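Local coordinates for CRISPR-associated protein CasA/Cse1 (PDB 4AN8) that is a subunit of the Cascade ribonucleoprotein complex, which probably uses CRISPR RNA to target invading nucleic acids in adaptive immunity, at residues 34-46 and 194-206. Sequence-based numbering, arbitrary orientation.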
# COMPACT_ATOMS: atom_id res chain seq x y z
N GLU A 34 4.02 -2.46 -23.95
CA GLU A 34 2.87 -1.61 -24.24
C GLU A 34 2.45 -0.76 -23.04
O GLU A 34 2.06 0.40 -23.20
CB GLU A 34 1.69 -2.46 -24.70
CG GLU A 34 0.49 -1.65 -25.11
CD GLU A 34 -0.62 -2.48 -25.74
OE1 GLU A 34 -0.42 -3.69 -25.97
OE2 GLU A 34 -1.69 -1.90 -26.01
N ALA A 35 2.50 -1.33 -21.84
CA ALA A 35 2.13 -0.59 -20.66
C ALA A 35 2.98 0.68 -20.53
O ALA A 35 2.48 1.71 -20.15
CB ALA A 35 2.28 -1.46 -19.41
N LEU A 36 4.26 0.58 -20.86
CA LEU A 36 5.19 1.69 -20.74
C LEU A 36 5.13 2.65 -21.94
O LEU A 36 4.89 3.84 -21.77
CB LEU A 36 6.63 1.17 -20.57
CG LEU A 36 6.92 0.45 -19.25
CD1 LEU A 36 8.44 0.29 -19.04
CD2 LEU A 36 6.28 1.26 -18.12
N LEU A 37 5.32 2.12 -23.14
CA LEU A 37 5.36 2.91 -24.36
C LEU A 37 4.02 3.57 -24.67
O LEU A 37 3.97 4.60 -25.30
CB LEU A 37 5.79 2.04 -25.53
CG LEU A 37 7.16 1.41 -25.27
CD1 LEU A 37 7.52 0.42 -26.36
CD2 LEU A 37 8.21 2.51 -25.13
N ARG A 38 2.94 2.97 -24.21
CA ARG A 38 1.62 3.56 -24.46
C ARG A 38 0.85 3.84 -23.16
O ARG A 38 -0.37 3.76 -23.13
CB ARG A 38 0.80 2.67 -25.39
CG ARG A 38 1.35 2.65 -26.81
CD ARG A 38 0.60 1.66 -27.67
NE ARG A 38 -0.78 1.49 -27.21
CZ ARG A 38 -1.68 0.70 -27.80
NH1 ARG A 38 -1.36 0.00 -28.88
NH2 ARG A 38 -2.90 0.61 -27.29
N ALA A 39 1.58 4.22 -22.11
CA ALA A 39 0.97 4.47 -20.80
C ALA A 39 -0.18 5.48 -20.85
O ALA A 39 -1.20 5.30 -20.17
CB ALA A 39 2.01 4.91 -19.80
N HIS A 40 -0.02 6.52 -21.67
CA HIS A 40 -1.01 7.59 -21.74
C HIS A 40 -2.39 7.10 -22.18
O HIS A 40 -3.39 7.73 -21.89
CB HIS A 40 -0.53 8.70 -22.68
CG HIS A 40 -0.54 8.31 -24.13
ND1 HIS A 40 0.41 7.48 -24.68
CD2 HIS A 40 -1.40 8.63 -25.13
CE1 HIS A 40 0.14 7.31 -25.97
NE2 HIS A 40 -0.95 7.99 -26.26
N GLU A 41 -2.45 5.97 -22.88
CA GLU A 41 -3.74 5.48 -23.39
C GLU A 41 -4.63 4.81 -22.34
O GLU A 41 -5.82 4.64 -22.58
CB GLU A 41 -3.52 4.53 -24.58
CG GLU A 41 -2.78 5.15 -25.76
CD GLU A 41 -2.55 4.15 -26.90
OE1 GLU A 41 -3.23 3.09 -26.91
OE2 GLU A 41 -1.70 4.42 -27.78
N PHE A 42 -4.06 4.41 -21.20
CA PHE A 42 -4.84 3.70 -20.16
C PHE A 42 -5.19 4.56 -18.96
O PHE A 42 -4.36 5.32 -18.47
CB PHE A 42 -4.11 2.45 -19.69
CG PHE A 42 -3.45 1.71 -20.78
CD1 PHE A 42 -4.20 1.10 -21.78
CD2 PHE A 42 -2.06 1.65 -20.84
CE1 PHE A 42 -3.57 0.41 -22.82
CE2 PHE A 42 -1.44 0.97 -21.88
CZ PHE A 42 -2.19 0.34 -22.87
N ALA A 43 -6.41 4.43 -18.47
CA ALA A 43 -6.83 5.22 -17.33
C ALA A 43 -6.02 4.81 -16.11
O ALA A 43 -5.61 5.64 -15.29
CB ALA A 43 -8.35 5.06 -17.06
N ARG A 44 -5.77 3.51 -15.99
CA ARG A 44 -5.04 2.98 -14.85
C ARG A 44 -4.88 1.47 -14.94
O ARG A 44 -5.50 0.80 -15.78
CB ARG A 44 -5.79 3.31 -13.55
CG ARG A 44 -7.18 2.75 -13.54
CD ARG A 44 -7.84 2.96 -12.20
NE ARG A 44 -9.22 2.49 -12.22
CZ ARG A 44 -10.26 3.25 -12.53
NH1 ARG A 44 -10.09 4.53 -12.86
NH2 ARG A 44 -11.48 2.74 -12.52
N ILE A 45 -4.02 0.94 -14.08
CA ILE A 45 -3.96 -0.48 -13.84
C ILE A 45 -5.18 -0.81 -13.01
O ILE A 45 -5.46 -0.12 -12.02
CB ILE A 45 -2.68 -0.84 -13.09
CG1 ILE A 45 -1.52 -0.91 -14.09
CG2 ILE A 45 -2.85 -2.17 -12.38
CD1 ILE A 45 -0.20 -1.08 -13.46
N GLU A 46 -5.91 -1.83 -13.44
CA GLU A 46 -7.24 -2.12 -12.94
C GLU A 46 -7.37 -3.56 -12.44
O GLU A 46 -7.48 -4.51 -13.23
CB GLU A 46 -8.27 -1.86 -14.04
CG GLU A 46 -9.71 -2.23 -13.68
CD GLU A 46 -10.35 -1.27 -12.68
OE1 GLU A 46 -9.68 -0.30 -12.24
OE2 GLU A 46 -11.53 -1.48 -12.35
N PRO A 194 0.52 7.87 -5.29
CA PRO A 194 -0.16 8.98 -5.95
C PRO A 194 -0.62 8.55 -7.34
O PRO A 194 0.03 7.73 -8.00
CB PRO A 194 0.93 10.04 -6.07
CG PRO A 194 1.83 9.74 -4.95
CD PRO A 194 1.87 8.24 -4.84
N THR A 195 -1.75 9.11 -7.78
CA THR A 195 -2.42 8.61 -8.96
C THR A 195 -2.92 9.78 -9.78
O THR A 195 -3.44 10.76 -9.23
CB THR A 195 -3.58 7.68 -8.55
OG1 THR A 195 -3.03 6.41 -8.16
CG2 THR A 195 -4.53 7.45 -9.68
N GLY A 196 -2.71 9.70 -11.10
CA GLY A 196 -3.13 10.77 -11.99
C GLY A 196 -4.32 10.33 -12.80
O GLY A 196 -5.05 9.43 -12.38
N GLN A 197 -4.49 10.90 -13.98
CA GLN A 197 -5.70 10.63 -14.77
C GLN A 197 -5.48 9.55 -15.82
O GLN A 197 -6.41 9.06 -16.43
CB GLN A 197 -6.24 11.90 -15.42
CG GLN A 197 -6.87 12.86 -14.42
CD GLN A 197 -8.11 13.54 -14.97
OE1 GLN A 197 -8.01 14.57 -15.65
NE2 GLN A 197 -9.28 12.97 -14.69
N ASN A 198 -4.21 9.20 -16.04
CA ASN A 198 -3.90 8.03 -16.84
C ASN A 198 -2.67 7.38 -16.26
O ASN A 198 -2.06 7.91 -15.33
CB ASN A 198 -3.71 8.39 -18.32
CG ASN A 198 -2.70 9.49 -18.53
OD1 ASN A 198 -1.57 9.42 -18.07
ND2 ASN A 198 -3.11 10.53 -19.24
N LEU A 199 -2.32 6.22 -16.80
CA LEU A 199 -1.21 5.45 -16.31
C LEU A 199 0.10 6.20 -16.47
O LEU A 199 0.99 6.09 -15.61
CB LEU A 199 -1.15 4.09 -17.04
CG LEU A 199 -0.04 3.14 -16.54
CD1 LEU A 199 -0.12 2.91 -14.99
CD2 LEU A 199 -0.03 1.81 -17.32
N LEU A 200 0.25 6.96 -17.55
CA LEU A 200 1.46 7.77 -17.69
C LEU A 200 1.62 8.71 -16.51
O LEU A 200 2.69 8.78 -15.90
CB LEU A 200 1.48 8.59 -18.98
CG LEU A 200 2.64 9.58 -19.09
CD1 LEU A 200 3.91 8.82 -19.26
CD2 LEU A 200 2.41 10.51 -20.29
N GLU A 201 0.56 9.43 -16.17
CA GLU A 201 0.65 10.39 -15.07
C GLU A 201 1.00 9.67 -13.77
O GLU A 201 1.86 10.13 -12.99
CB GLU A 201 -0.64 11.19 -14.92
CG GLU A 201 -0.94 12.08 -16.12
CD GLU A 201 -2.22 12.92 -15.99
OE1 GLU A 201 -2.99 12.79 -15.01
OE2 GLU A 201 -2.47 13.73 -16.90
N THR A 202 0.33 8.54 -13.55
CA THR A 202 0.53 7.80 -12.32
C THR A 202 1.99 7.35 -12.19
O THR A 202 2.64 7.64 -11.19
CB THR A 202 -0.45 6.62 -12.20
OG1 THR A 202 -1.78 7.15 -12.11
CG2 THR A 202 -0.15 5.79 -10.93
N LEU A 203 2.52 6.68 -13.21
CA LEU A 203 3.95 6.36 -13.21
C LEU A 203 4.82 7.59 -12.95
O LEU A 203 5.71 7.56 -12.12
CB LEU A 203 4.36 5.67 -14.52
CG LEU A 203 3.74 4.28 -14.68
CD1 LEU A 203 4.13 3.63 -15.98
CD2 LEU A 203 4.07 3.34 -13.48
N LEU A 204 4.55 8.70 -13.65
CA LEU A 204 5.33 9.93 -13.43
C LEU A 204 5.27 10.47 -11.97
O LEU A 204 6.27 10.96 -11.43
CB LEU A 204 4.90 11.03 -14.40
CG LEU A 204 5.25 10.81 -15.88
CD1 LEU A 204 4.54 11.83 -16.79
CD2 LEU A 204 6.77 10.85 -16.10
N LEU A 205 4.08 10.38 -11.36
CA LEU A 205 3.87 10.82 -10.00
C LEU A 205 4.60 9.94 -8.98
O LEU A 205 4.77 10.34 -7.83
CB LEU A 205 2.37 10.89 -9.67
CG LEU A 205 1.58 11.97 -10.41
CD1 LEU A 205 0.10 11.65 -10.45
CD2 LEU A 205 1.84 13.34 -9.80
N ASN A 206 5.04 8.76 -9.41
CA ASN A 206 5.76 7.84 -8.51
C ASN A 206 7.23 7.68 -8.89
O ASN A 206 7.95 6.93 -8.23
CB ASN A 206 5.08 6.46 -8.48
CG ASN A 206 3.78 6.47 -7.71
OD1 ASN A 206 3.76 6.21 -6.51
ND2 ASN A 206 2.68 6.79 -8.40
O HOH W 1 -3.36 5.43 -13.37
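L199 buries more surface than any other residue here, packing against A35, A39, F42 and I45. Its side chain points from the first turn of helix 199-206 into the turn made by residues 39-42. L199 CB lies 3.4 Å from A39 O and near F42 O. CG, anti to the backbone N (chi1 -177°), faces the A39 methyl, and from there the two methyls part. L199 CD1 meets I45 CG1 at 4.2 Å. L199 CD2 comes within 3.8 Å of A35 O and obliquely approaches F42 CD2 of the ring. L199 is thus buried among the end of helix 32-37, the 3-10 turn 39-41 and strand 44-45. Segment 34-46 also bonds to strand 19-23 through the backbones of A43, R44 and E46, where strand 44-45 is an outer strand of a three-stranded antiparallel sheet.

L199 N donates to F42 O at 2.8 Å, with an N-H...O angle of 155°. L200 N makes a weak bond to A39 O. Two of the first amides of the helix therefore find acceptors in the other segment. A third is met by N-capping: N198 OD1 accepts from E201 N, nearly in line with the side-chain C=O. For this, N198 CG sits between the backbone N and the carbonyl carbon (chi1 53°). N198 CB lies 3.1 Å from F42 O, and N198 CA makes a CH...O contact with A43 O at 3.3 Å. A water bridges A43 O, to which it donates, and T202 OG1. T202 OG1 also accepts from G196 N, which ties the loop before the helix to its first turn.

Beside L199, A39 CB rests 3.8 Å from L200 CB. One turn on, L36 CD2 meets L203 CD1, the two side chains crossing at about a right angle.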